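Local coordinates for Galactose/lactose metabolism regulatory protein GAL80 (Saccharomyces cerevisiae, PDB 3BTV) that represses the yeast galactose and lactose metabolic genes by binding the activator GAL4 and blocking its transcriptional activation when no inducing sugar is present, at residues G24-N29 with E82-S87; Y40-Q45 with G366-L371; T53-P58 with I64-R69; M92-I97 with R370-I375; A127-L132 with E136-A141. The protein carries 1 engineered substitution. One frame throughout, in Å; residues are numbered along the deposited sequence.

Contact 1: G24-N29 with E82-S87; sequences GFVGLN and ESFASS
Phe84 drives the rim of its ring against the backbone of strand 24-26. Its CZ lies 3.4 Å from Gly24 C, and the same CZ is 3.4 Å from Phe25 N, both backbone atoms sitting at the ring edge near its plane. Farther along the strand the touch is apolar: Val26 CG2 comes obliquely to the ring, 3.6 Å from Phe84 CE2. Gly24 makes the close seat possible, because a beta carbon on it would point at the ring and clash with Phe84 CZ. With its CG anti to the backbone N (chi1 -180°), Phe84 carries the ring off helix 82-86 to the strand. This is the Rossmann arrangement of a parallel sheet with helices laid on its faces; strand 24-26 and helix 82-86 run at 145° to each other, their axes 9.9 Å apart at closest approach. Around this first shell, Ala54 and Tyr56 of the adjoining strand 50-56 also touch Phe84, the CB of Tyr56 packing on the ring at CD1. Gly24 is held in the sheet by backbone hydrogen bonds with Met92 and Val94.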
# COMPACT_ATOMS: atom_id res chain seq x y z
N GLY B 24 -38.82 14.43 -12.23
CA GLY B 24 -39.58 13.33 -11.66
C GLY B 24 -38.70 12.48 -10.76
O GLY B 24 -37.61 12.05 -11.15
N PHE B 25 -39.18 12.21 -9.55
CA PHE B 25 -38.34 11.59 -8.54
C PHE B 25 -38.84 10.24 -8.03
O PHE B 25 -39.99 10.10 -7.58
CB PHE B 25 -38.18 12.55 -7.36
CG PHE B 25 -36.79 12.59 -6.83
CD1 PHE B 25 -36.34 11.62 -5.96
CD2 PHE B 25 -35.93 13.60 -7.21
CE1 PHE B 25 -35.06 11.65 -5.47
CE2 PHE B 25 -34.64 13.64 -6.73
CZ PHE B 25 -34.21 12.66 -5.85
N VAL B 26 -37.97 9.24 -8.10
CA VAL B 26 -38.22 7.95 -7.48
C VAL B 26 -37.28 7.77 -6.29
O VAL B 26 -36.06 7.66 -6.46
CB VAL B 26 -37.97 6.79 -8.45
CG1 VAL B 26 -38.32 5.46 -7.78
CG2 VAL B 26 -38.79 6.96 -9.72
N GLY B 27 -37.83 7.73 -5.08
CA GLY B 27 -37.03 7.45 -3.90
C GLY B 27 -36.91 8.65 -2.98
O GLY B 27 -36.09 8.65 -2.06
N LEU B 28 -37.73 9.66 -3.23
CA LEU B 28 -37.75 10.84 -2.37
C LEU B 28 -38.82 10.69 -1.29
O LEU B 28 -39.99 10.49 -1.59
CB LEU B 28 -38.02 12.10 -3.18
CG LEU B 28 -38.24 13.34 -2.31
CD1 LEU B 28 -37.05 13.52 -1.36
CD2 LEU B 28 -38.46 14.57 -3.18
N ASN B 29 -38.41 10.79 -0.04
CA ASN B 29 -39.34 10.67 1.08
C ASN B 29 -39.04 11.69 2.16
O ASN B 29 -37.98 11.64 2.79
CB ASN B 29 -39.28 9.26 1.66
CG ASN B 29 -40.29 9.04 2.76
OD1 ASN B 29 -40.85 10.00 3.31
ND2 ASN B 29 -40.53 7.79 3.10
N GLU B 82 -45.64 3.02 -14.54
CA GLU B 82 -46.02 3.26 -15.92
C GLU B 82 -46.53 4.68 -16.14
O GLU B 82 -46.06 5.38 -17.04
CB GLU B 82 -47.09 2.26 -16.36
CG GLU B 82 -47.71 2.59 -17.70
CD GLU B 82 -48.55 1.45 -18.23
OE1 GLU B 82 -48.40 0.32 -17.72
OE2 GLU B 82 -49.34 1.69 -19.17
N SER B 83 -47.50 5.10 -15.33
CA SER B 83 -48.01 6.46 -15.40
C SER B 83 -46.87 7.46 -15.19
O SER B 83 -46.68 8.38 -15.98
CB SER B 83 -49.10 6.67 -14.36
OG SER B 83 -48.67 6.27 -13.07
N PHE B 84 -46.11 7.26 -14.12
CA PHE B 84 -44.95 8.10 -13.82
C PHE B 84 -44.04 8.27 -15.03
O PHE B 84 -43.77 9.40 -15.47
CB PHE B 84 -44.16 7.53 -12.63
CG PHE B 84 -42.95 8.34 -12.24
CD1 PHE B 84 -43.07 9.45 -11.41
CD2 PHE B 84 -41.68 7.98 -12.69
CE1 PHE B 84 -41.96 10.19 -11.05
CE2 PHE B 84 -40.55 8.72 -12.32
CZ PHE B 84 -40.69 9.83 -11.50
N ALA B 85 -43.59 7.16 -15.59
CA ALA B 85 -42.60 7.17 -16.68
C ALA B 85 -43.17 7.71 -17.99
O ALA B 85 -42.43 8.26 -18.81
CB ALA B 85 -42.02 5.78 -16.89
N SER B 86 -44.48 7.54 -18.19
CA SER B 86 -45.13 7.96 -19.41
C SER B 86 -45.40 9.46 -19.42
O SER B 86 -45.36 10.10 -20.47
CB SER B 86 -46.45 7.20 -19.60
OG SER B 86 -46.21 5.80 -19.68
N SER B 87 -45.66 10.02 -18.24
CA SER B 87 -45.98 11.43 -18.12
C SER B 87 -45.06 12.30 -18.97
O SER B 87 -43.89 11.98 -19.16
CB SER B 87 -45.90 11.88 -16.65
OG SER B 87 -46.18 13.27 -16.52

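Contact 2: Y40-Q45 with G366-L371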
# COMPACT_ATOMS: atom_id res chain seq x y z
N TYR B 40 -32.68 16.75 -2.25
CA TYR B 40 -33.71 17.76 -2.00
C TYR B 40 -33.13 19.14 -1.70
O TYR B 40 -33.47 20.12 -2.37
CB TYR B 40 -34.68 17.33 -0.90
CG TYR B 40 -35.69 18.41 -0.58
CD1 TYR B 40 -35.70 19.02 0.67
CD2 TYR B 40 -36.61 18.84 -1.53
CE1 TYR B 40 -36.62 20.02 0.97
CE2 TYR B 40 -37.53 19.84 -1.24
CZ TYR B 40 -37.53 20.43 0.01
OH TYR B 40 -38.44 21.42 0.31
N PRO B 41 -32.26 19.24 -0.69
CA PRO B 41 -31.65 20.53 -0.39
C PRO B 41 -31.10 21.22 -1.64
O PRO B 41 -31.30 22.42 -1.83
CB PRO B 41 -30.52 20.17 0.57
CG PRO B 41 -31.03 18.96 1.28
CD PRO B 41 -31.83 18.19 0.25
N ALA B 42 -30.43 20.46 -2.50
CA ALA B 42 -29.88 21.01 -3.75
C ALA B 42 -30.97 21.60 -4.64
O ALA B 42 -30.89 22.76 -5.05
CB ALA B 42 -29.10 19.94 -4.49
N ILE B 43 -31.98 20.80 -4.95
CA ILE B 43 -33.07 21.25 -5.82
C ILE B 43 -33.82 22.43 -5.20
O ILE B 43 -34.35 23.28 -5.91
CB ILE B 43 -34.06 20.11 -6.10
CG1 ILE B 43 -33.34 18.92 -6.76
CG2 ILE B 43 -35.22 20.60 -6.97
CD1 ILE B 43 -34.25 17.76 -7.10
N LEU B 44 -33.85 22.47 -3.87
CA LEU B 44 -34.54 23.53 -3.15
C LEU B 44 -33.86 24.87 -3.39
O LEU B 44 -34.51 25.89 -3.58
CB LEU B 44 -34.57 23.21 -1.66
CG LEU B 44 -35.39 24.13 -0.75
CD1 LEU B 44 -36.82 24.25 -1.26
CD2 LEU B 44 -35.36 23.62 0.68
N GLN B 45 -32.53 24.84 -3.41
CA GLN B 45 -31.73 26.04 -3.56
C GLN B 45 -31.71 26.55 -5.00
O GLN B 45 -31.61 27.75 -5.25
CB GLN B 45 -30.31 25.78 -3.06
CG GLN B 45 -29.58 27.02 -2.58
CD GLN B 45 -28.51 26.69 -1.56
OE1 GLN B 45 -28.28 25.52 -1.24
NE2 GLN B 45 -27.84 27.71 -1.05
N GLY B 366 -23.01 19.44 -0.25
CA GLY B 366 -22.22 20.28 -1.13
C GLY B 366 -21.90 19.60 -2.45
O GLY B 366 -22.17 20.14 -3.52
N ASN B 367 -21.33 18.41 -2.38
CA ASN B 367 -20.90 17.74 -3.60
C ASN B 367 -22.07 17.46 -4.52
O ASN B 367 -21.99 17.73 -5.72
CB ASN B 367 -20.10 16.48 -3.28
CG ASN B 367 -18.79 16.80 -2.59
OD1 ASN B 367 -18.43 17.96 -2.48
ND2 ASN B 367 -18.08 15.77 -2.14
N ILE B 368 -23.17 16.94 -3.97
CA ILE B 368 -24.36 16.70 -4.78
C ILE B 368 -24.91 18.02 -5.32
O ILE B 368 -25.44 18.07 -6.43
CB ILE B 368 -25.47 15.95 -4.00
CG1 ILE B 368 -25.19 14.45 -3.95
CG2 ILE B 368 -26.81 16.16 -4.68
CD1 ILE B 368 -24.06 14.07 -3.01
N HIS B 369 -24.78 19.08 -4.53
CA HIS B 369 -25.29 20.37 -4.95
C HIS B 369 -24.55 20.83 -6.19
O HIS B 369 -25.15 21.31 -7.16
CB HIS B 369 -25.12 21.41 -3.84
CG HIS B 369 -25.69 22.75 -4.19
ND1 HIS B 369 -24.92 23.78 -4.69
CD2 HIS B 369 -26.96 23.23 -4.13
CE1 HIS B 369 -25.68 24.84 -4.91
NE2 HIS B 369 -26.92 24.53 -4.58
N ARG B 370 -23.23 20.67 -6.16
CA ARG B 370 -22.36 21.15 -7.23
C ARG B 370 -22.56 20.31 -8.48
O ARG B 370 -22.30 20.77 -9.60
CB ARG B 370 -20.90 21.15 -6.77
CG ARG B 370 -20.57 22.31 -5.83
CD ARG B 370 -19.27 22.12 -5.06
NE ARG B 370 -18.08 22.27 -5.90
CZ ARG B 370 -17.23 23.29 -5.83
NH1 ARG B 370 -17.41 24.27 -4.95
NH2 ARG B 370 -16.18 23.33 -6.64
N LEU B 371 -23.02 19.08 -8.30
CA LEU B 371 -23.37 18.22 -9.43
C LEU B 371 -24.62 18.77 -10.14
O LEU B 371 -24.65 18.90 -11.37
CB LEU B 371 -23.60 16.79 -8.96
CG LEU B 371 -24.07 15.78 -10.01
CD1 LEU B 371 -23.15 15.82 -11.23
CD2 LEU B 371 -24.14 14.38 -9.41
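Apolar contact comes first: Ala42 sets its CB against helix 366-371, 3.9 Å from His369 CD2, with the backbone still nearer, since Ala42 CA is 3.7 Å from His369 CD2 at the edge of the imidazole. A looser aliphatic touch joins Ala42 CB to Ile368 CG2 at 4.4 Å. The small alanine lets the two backbones come close, Ala42 CA and His369 CA being 4.8 Å apart. The polar groups meet without bonding. Gln45 crosses His369 at about a right angle, its amide plane turned 54° from the ring, and Gln45 OE1 stays 3.7 Å from His369 NE2. That nitrogen is buried here and has no hydrogen-bonding partner in the model. The imidazole reaches Gln45 because His369 CG is anti to its own backbone N (chi1 -177°), swinging the ring toward the other helix. A serine at His369 would probably open a gap beside Ala42 and Gln45 and set the Gln45 side chain free to turn. Tyr372, one turn on from Ile368, extends the packing on Ala42 and Ile43. The axes approach to 8.8 Å and cross at -47°, a close helix-helix crossing at an alanine, between the first helix of the Rossmann fold and helix 363-380 from far along the chain.

Contact 3: T53-P58 with I64-R69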
# COMPACT_ATOMS: atom_id res chain seq x y z
N THR B 53 -41.97 18.11 -10.55
CA THR B 53 -43.32 18.06 -11.10
C THR B 53 -43.95 16.68 -10.97
O THR B 53 -45.14 16.51 -11.19
CB THR B 53 -43.33 18.48 -12.58
OG1 THR B 53 -42.64 17.49 -13.36
CG2 THR B 53 -42.66 19.83 -12.77
N ALA B 54 -43.14 15.69 -10.63
CA ALA B 54 -43.63 14.32 -10.50
C ALA B 54 -42.92 13.59 -9.38
O ALA B 54 -41.80 13.94 -9.00
CB ALA B 54 -43.45 13.58 -11.81
N LEU B 55 -43.57 12.55 -8.85
CA LEU B 55 -43.02 11.81 -7.72
C LEU B 55 -43.65 10.43 -7.73
O LEU B 55 -44.85 10.30 -7.98
CB LEU B 55 -43.38 12.52 -6.42
CG LEU B 55 -42.32 12.64 -5.33
CD1 LEU B 55 -41.21 13.55 -5.79
CD2 LEU B 55 -42.94 13.15 -4.04
N TYR B 56 -42.87 9.39 -7.46
CA TYR B 56 -43.43 8.04 -7.41
C TYR B 56 -42.80 7.14 -6.37
O TYR B 56 -41.60 7.19 -6.13
CB TYR B 56 -43.37 7.35 -8.77
CG TYR B 56 -43.62 5.86 -8.68
CD1 TYR B 56 -44.91 5.36 -8.64
CD2 TYR B 56 -42.56 4.96 -8.62
CE1 TYR B 56 -45.15 3.99 -8.55
CE2 TYR B 56 -42.79 3.60 -8.53
CZ TYR B 56 -44.09 3.12 -8.50
OH TYR B 56 -44.32 1.76 -8.40
N SER B 57 -43.63 6.30 -5.77
CA SER B 57 -43.17 5.21 -4.92
C SER B 57 -44.28 4.18 -4.81
O SER B 57 -45.44 4.48 -5.11
CB SER B 57 -42.76 5.73 -3.53
OG SER B 57 -43.87 6.25 -2.83
N PRO B 58 -43.94 2.95 -4.40
CA PRO B 58 -44.95 1.90 -4.25
C PRO B 58 -46.11 2.40 -3.40
O PRO B 58 -47.24 2.45 -3.88
CB PRO B 58 -44.19 0.79 -3.52
CG PRO B 58 -42.77 0.99 -3.91
CD PRO B 58 -42.59 2.48 -4.04
N ILE B 64 -47.71 11.37 -1.84
CA ILE B 64 -48.67 12.42 -1.51
C ILE B 64 -48.28 13.13 -0.22
O ILE B 64 -48.30 14.36 -0.15
CB ILE B 64 -50.08 11.83 -1.37
CG1 ILE B 64 -50.66 11.51 -2.74
CG2 ILE B 64 -50.99 12.80 -0.63
CD1 ILE B 64 -51.75 10.48 -2.72
N ALA B 65 -47.94 12.36 0.80
CA ALA B 65 -47.47 12.92 2.06
C ALA B 65 -46.32 13.90 1.82
O ALA B 65 -46.35 15.03 2.29
CB ALA B 65 -47.04 11.80 3.00
N THR B 66 -45.32 13.44 1.08
CA THR B 66 -44.11 14.23 0.81
C THR B 66 -44.42 15.50 0.02
O THR B 66 -43.89 16.58 0.31
CB THR B 66 -43.06 13.41 0.03
OG1 THR B 66 -42.58 12.33 0.85
CG2 THR B 66 -41.89 14.29 -0.40
N ILE B 67 -45.28 15.37 -0.99
CA ILE B 67 -45.63 16.50 -1.83
C ILE B 67 -46.29 17.56 -0.97
O ILE B 67 -46.20 18.75 -1.26
CB ILE B 67 -46.58 16.08 -2.98
CG1 ILE B 67 -45.95 14.96 -3.81
CG2 ILE B 67 -46.90 17.28 -3.86
CD1 ILE B 67 -46.81 14.50 -4.96
N GLN B 68 -46.94 17.11 0.09
CA GLN B 68 -47.62 18.02 1.00
C GLN B 68 -46.64 18.55 2.03
O GLN B 68 -46.50 19.76 2.21
CB GLN B 68 -48.78 17.31 1.68
CG GLN B 68 -49.80 18.24 2.31
CD GLN B 68 -51.09 17.53 2.64
OE1 GLN B 68 -51.19 16.31 2.50
NE2 GLN B 68 -52.09 18.29 3.08
N ARG B 69 -45.95 17.63 2.71
CA ARG B 69 -45.03 17.98 3.78
C ARG B 69 -43.91 18.91 3.31
O ARG B 69 -43.25 19.56 4.11
CB ARG B 69 -44.45 16.71 4.41
CG ARG B 69 -43.40 16.97 5.48
CD ARG B 69 -43.09 15.70 6.25
NE ARG B 69 -41.99 15.89 7.19
CZ ARG B 69 -41.61 14.98 8.08
NH1 ARG B 69 -42.24 13.82 8.17
NH2 ARG B 69 -40.59 15.24 8.89
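Leu55 lays one methyl, CD2, over two neighbouring residues of helix 64-69, and that single branch makes the whole contact. The tighter touch is with Ile67: Leu55 CD2 is 3.5 Å from Ile67 CG1, the two side chains sliding past each other in opposite directions. Toward Thr66 the same methyl comes in at about a right angle, with Leu55 CD2 4.0 Å from Thr66 CG2. The longer branch of Ile67 does the touching: chi1 of -57° sets CG1 beside the backbone N and anti to the carbonyl carbon, on the side where Leu55 CD2 lies. Thr66 divides its two arms. Its methyl, CG2, lies anti to the backbone N and faces the strand, while its hydroxyl is taken up elsewhere, hydrogen-bonded with Thr62 O in the preceding turn and with Ala30 N in the loop after the first strand. No hydrogen bond joins the two segments; the interface is purely aliphatic, and its three touching residues bury just 116 Å² in all. The Phe25 side chain, on the adjacent strand 21-26, also packs on Leu55, and Ala77 of strand 76-78 touches Ile67, so that the helix covers more than one strand. Strand 50-56, helix 60-69 and strand 76-78 form a beta-alpha-beta unit, and Leu55 with Thr66 and Ile67 packs the crossover helix onto the parallel sheet, as in the Rossmann fold.

Contact 4: M92-I97 with R370-I375; sequences MIVIAI and RLYQSI
Met92, at the start of strand 92-95, stretches out to Ile375 of helix 370-375, the two side chains meeting tip to tip with Met92 CE 3.7 Å from Ile375 CG2. The methionine extends straight through CG and SD (chi1 171°, chi2 178°) and then bends at chi3, -71°, which brings the methyl to the isoleucine; Ile375 CD1 is a little farther from Met92 CE, at 4.2 Å. This strand lies within the parallel sheet of the Rossmann fold, and the helix that covers it here, 363-380, comes from much later in the chain. The strand and helix backbones stay well apart, Met92 CA and Ile375 CA being 10.7 Å from each other, and in each pair one long side chain does the reaching, Met92 to Ile375 and Tyr372 to Val94. Two residues on from Met92, Val94 also faces the helix and meets Tyr372 coming from the opposite direction. Val23 and Phe25 of the neighbouring strand 21-26 also touch Val94. The Tyr372 ring is placed by partners beyond the strand: Phe50 stacks with it edge-to-face, and its hydroxyl is hydrogen-bonded with His39 ND1. That bond satisfies the buried oxygen, leaving its touch on the strand one of simple van der Waals packing, with Val94 CG2 3.9 Å from Tyr372 OH.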
# COMPACT_ATOMS: atom_id res chain seq x y z
N MET B 92 -36.43 15.52 -16.39
CA MET B 92 -35.34 14.74 -15.81
C MET B 92 -35.84 13.75 -14.78
O MET B 92 -36.53 14.13 -13.83
CB MET B 92 -34.30 15.66 -15.18
CG MET B 92 -33.24 14.90 -14.37
SD MET B 92 -31.95 15.93 -13.64
CE MET B 92 -31.04 16.40 -15.10
N ILE B 93 -35.51 12.48 -14.96
CA ILE B 93 -35.87 11.46 -13.99
C ILE B 93 -34.69 11.16 -13.08
O ILE B 93 -33.57 10.96 -13.56
CB ILE B 93 -36.38 10.17 -14.67
CG1 ILE B 93 -37.75 10.41 -15.30
CG2 ILE B 93 -36.46 9.04 -13.66
CD1 ILE B 93 -38.25 9.27 -16.17
N VAL B 94 -34.93 11.16 -11.78
CA VAL B 94 -33.91 10.83 -10.80
C VAL B 94 -34.29 9.55 -10.08
O VAL B 94 -35.39 9.44 -9.54
CB VAL B 94 -33.73 11.94 -9.76
CG1 VAL B 94 -32.56 11.62 -8.84
CG2 VAL B 94 -33.51 13.27 -10.44
N ILE B 95 -33.39 8.57 -10.08
CA ILE B 95 -33.61 7.33 -9.34
C ILE B 95 -32.71 7.32 -8.10
O ILE B 95 -31.49 7.22 -8.22
CB ILE B 95 -33.33 6.09 -10.19
CG1 ILE B 95 -34.51 5.79 -11.11
CG2 ILE B 95 -33.10 4.88 -9.30
CD1 ILE B 95 -34.59 6.68 -12.31
N ALA B 96 -33.32 7.44 -6.93
CA ALA B 96 -32.57 7.42 -5.68
C ALA B 96 -33.11 6.34 -4.74
O ALA B 96 -33.56 6.62 -3.63
CB ALA B 96 -32.59 8.79 -5.01
N ILE B 97 -33.05 5.11 -5.21
CA ILE B 97 -33.49 3.95 -4.45
C ILE B 97 -32.30 3.03 -4.28
O ILE B 97 -31.25 3.26 -4.87
CB ILE B 97 -34.59 3.19 -5.20
CG1 ILE B 97 -34.11 2.83 -6.61
CG2 ILE B 97 -35.87 4.01 -5.28
CD1 ILE B 97 -35.09 1.99 -7.39
N ARG B 370 -23.23 20.67 -6.16
CA ARG B 370 -22.36 21.15 -7.23
C ARG B 370 -22.56 20.31 -8.48
O ARG B 370 -22.30 20.77 -9.60
CB ARG B 370 -20.90 21.15 -6.77
CG ARG B 370 -20.57 22.31 -5.83
CD ARG B 370 -19.27 22.12 -5.06
NE ARG B 370 -18.08 22.27 -5.90
CZ ARG B 370 -17.23 23.29 -5.83
NH1 ARG B 370 -17.41 24.27 -4.95
NH2 ARG B 370 -16.18 23.33 -6.64
N LEU B 371 -23.02 19.08 -8.30
CA LEU B 371 -23.37 18.22 -9.43
C LEU B 371 -24.62 18.77 -10.14
O LEU B 371 -24.65 18.90 -11.37
CB LEU B 371 -23.60 16.79 -8.96
CG LEU B 371 -24.07 15.78 -10.01
CD1 LEU B 371 -23.15 15.82 -11.23
CD2 LEU B 371 -24.14 14.38 -9.41
N TYR B 372 -25.65 19.08 -9.37
CA TYR B 372 -26.86 19.68 -9.91
C TYR B 372 -26.54 20.98 -10.62
O TYR B 372 -27.02 21.23 -11.72
CB TYR B 372 -27.89 19.94 -8.80
CG TYR B 372 -28.85 18.79 -8.60
CD1 TYR B 372 -28.55 17.77 -7.72
CD2 TYR B 372 -30.05 18.73 -9.30
CE1 TYR B 372 -29.41 16.71 -7.54
CE2 TYR B 372 -30.92 17.67 -9.13
CZ TYR B 372 -30.59 16.67 -8.24
OH TYR B 372 -31.44 15.61 -8.05
N GLN B 373 -25.71 21.81 -10.00
CA GLN B 373 -25.32 23.08 -10.59
C GLN B 373 -24.67 22.85 -11.95
O GLN B 373 -25.00 23.53 -12.93
CB GLN B 373 -24.38 23.84 -9.66
CG GLN B 373 -24.03 25.24 -10.12
CD GLN B 373 -25.17 26.23 -9.91
OE1 GLN B 373 -25.78 26.70 -10.87
NE2 GLN B 373 -25.46 26.54 -8.65
N SER B 374 -23.76 21.89 -12.03
CA SER B 374 -23.04 21.63 -13.27
C SER B 374 -24.00 21.14 -14.36
O SER B 374 -23.75 21.31 -15.55
CB SER B 374 -21.89 20.64 -13.05
OG SER B 374 -22.32 19.29 -13.12
N ILE B 375 -25.11 20.55 -13.93
CA ILE B 375 -26.11 20.06 -14.88
C ILE B 375 -26.85 21.22 -15.56
O ILE B 375 -26.86 21.31 -16.79
CB ILE B 375 -27.13 19.13 -14.19
CG1 ILE B 375 -26.45 17.83 -13.77
CG2 ILE B 375 -28.29 18.83 -15.14
CD1 ILE B 375 -27.38 16.83 -13.11

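Contact 5: A127-L132 with E136-A141; sequences ALACSL and ESIYKA
Ile138 packs into the bend formed by Leu128 and Ala129, the tight, buried half of this contact. Its CD1 rests 3.8 Å from Ala129 CB, while its other branch, Ile138 CG2, meets Leu128 CD1 at 3.9 Å as the two side chains slide past each other. With Ile138 CG1 beside the backbone N (chi1 -66°), the two methyls are spread between the two loop residues. The outer half is more open and partly polar. There Glu136 N donates an i to i+4 hydrogen bond to Leu132 O (2.8 Å) in the first turn of helix 132-143, for which Ser131 is the N-cap, its OG bonded to Gln134 N. Beside it, the Glu136 side chain crosses Leu132 obliquely, its OE2 3.7 Å from Leu132 CD1. Glu136 OE2 also makes a long, weak ion pair with Arg413 NE. An alanine at Glu136 would probably uncover the flank of Leu132 and leave Arg413 without this distant countercharge. The loop after strand 121-125 and the helix it leads into pack against two other helices: 405-424, through His412 on Leu128, Leu409 on Glu136 and Glu416 on Leu132, and 102-112, through Met107 on Ile138.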
# COMPACT_ATOMS: atom_id res chain seq x y z
N ALA B 127 -24.03 2.80 -6.76
CA ALA B 127 -23.64 2.10 -7.97
C ALA B 127 -24.79 1.96 -8.95
O ALA B 127 -25.96 1.94 -8.56
CB ALA B 127 -23.08 0.71 -7.62
N LEU B 128 -24.45 1.85 -10.24
CA LEU B 128 -25.47 1.77 -11.27
C LEU B 128 -26.31 0.50 -11.10
O LEU B 128 -27.53 0.54 -11.17
CB LEU B 128 -24.83 1.81 -12.67
CG LEU B 128 -25.84 1.70 -13.83
CD1 LEU B 128 -26.96 2.74 -13.68
CD2 LEU B 128 -25.13 1.86 -15.17
N ALA B 129 -25.64 -0.62 -10.86
CA ALA B 129 -26.34 -1.89 -10.70
C ALA B 129 -25.57 -2.85 -9.80
O ALA B 129 -24.53 -2.50 -9.23
CB ALA B 129 -26.60 -2.52 -12.05
N CYS B 130 -26.10 -4.06 -9.66
CA CYS B 130 -25.50 -5.09 -8.79
C CYS B 130 -24.44 -5.94 -9.47
O CYS B 130 -23.75 -6.72 -8.82
CB CYS B 130 -26.59 -6.01 -8.25
SG CYS B 130 -27.76 -5.15 -7.20
N SER B 131 -24.33 -5.80 -10.79
CA SER B 131 -23.34 -6.56 -11.55
C SER B 131 -23.02 -5.83 -12.85
O SER B 131 -23.80 -4.99 -13.30
CB SER B 131 -23.87 -7.95 -11.88
OG SER B 131 -24.97 -7.86 -12.79
N LEU B 132 -21.88 -6.15 -13.44
CA LEU B 132 -21.49 -5.57 -14.71
C LEU B 132 -22.55 -5.92 -15.77
O LEU B 132 -22.99 -5.07 -16.55
CB LEU B 132 -20.10 -6.08 -15.12
CG LEU B 132 -19.57 -5.63 -16.48
CD1 LEU B 132 -19.60 -4.12 -16.58
CD2 LEU B 132 -18.18 -6.16 -16.73
N GLU B 136 -24.40 -3.10 -17.93
CA GLU B 136 -24.42 -3.08 -19.39
C GLU B 136 -25.82 -3.07 -19.98
O GLU B 136 -26.09 -2.34 -20.94
CB GLU B 136 -23.57 -4.22 -19.96
CG GLU B 136 -22.10 -3.82 -20.04
CD GLU B 136 -21.17 -5.00 -20.18
OE1 GLU B 136 -21.65 -6.15 -20.22
OE2 GLU B 136 -19.94 -4.76 -20.24
N SER B 137 -26.73 -3.83 -19.39
CA SER B 137 -28.12 -3.82 -19.86
C SER B 137 -28.74 -2.46 -19.69
O SER B 137 -29.44 -1.97 -20.58
CB SER B 137 -28.97 -4.85 -19.11
OG SER B 137 -28.63 -6.16 -19.49
N ILE B 138 -28.50 -1.85 -18.53
CA ILE B 138 -29.05 -0.54 -18.24
C ILE B 138 -28.46 0.49 -19.18
O ILE B 138 -29.18 1.34 -19.71
CB ILE B 138 -28.78 -0.13 -16.77
CG1 ILE B 138 -29.53 -1.06 -15.82
CG2 ILE B 138 -29.20 1.32 -16.55
CD1 ILE B 138 -29.17 -0.88 -14.36
N TYR B 139 -27.14 0.44 -19.38
CA TYR B 139 -26.51 1.39 -20.28
C TYR B 139 -27.12 1.26 -21.65
O TYR B 139 -27.60 2.24 -22.24
CB TYR B 139 -24.98 1.22 -20.37
CG TYR B 139 -24.39 2.28 -21.28
CD1 TYR B 139 -24.21 3.58 -20.82
CD2 TYR B 139 -24.09 2.00 -22.61
CE1 TYR B 139 -23.71 4.57 -21.66
CE2 TYR B 139 -23.58 2.98 -23.45
CZ TYR B 139 -23.40 4.27 -22.97
OH TYR B 139 -22.90 5.25 -23.79
N LYS B 140 -27.14 0.03 -22.16
CA LYS B 140 -27.71 -0.24 -23.47
C LYS B 140 -29.13 0.31 -23.60
O LYS B 140 -29.44 1.02 -24.55
CB LYS B 140 -27.67 -1.75 -23.76
CG LYS B 140 -27.89 -2.11 -25.23
CD LYS B 140 -28.23 -3.59 -25.40
CE LYS B 140 -27.30 -4.47 -24.57
NZ LYS B 140 -25.86 -4.33 -24.93
N ALA B 141 -29.99 0.01 -22.63
CA ALA B 141 -31.36 0.50 -22.67
C ALA B 141 -31.42 2.04 -22.61
O ALA B 141 -32.25 2.66 -23.27
CB ALA B 141 -32.20 -0.12 -21.56

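Contacts 1, 3 and 4 are buried between the parallel Rossmann sheet and helices packed on it; strand 21-26 of contact 1 lies between strands 50-56 of contact 3 and 92-95 of contact 4. Their chemistry is largely apolar: ring edge on backbone in contact 1, methyl against methyl or methylene in contact 3, methionine tip and tyrosine hydroxyl on methyls in contact 4. Contacts 2 and 4 share Arg370 and Leu371 of helix 363-380, and Phe25 of contact 1 touches Ile43 of contact 2. Contact 2, only partly buried, sets polar groups beside its alanine. Contact 5 is buried, with a partly exposed Leu132 and Glu136 side; touching none of the others, it alone has a cross-segment hydrogen bond.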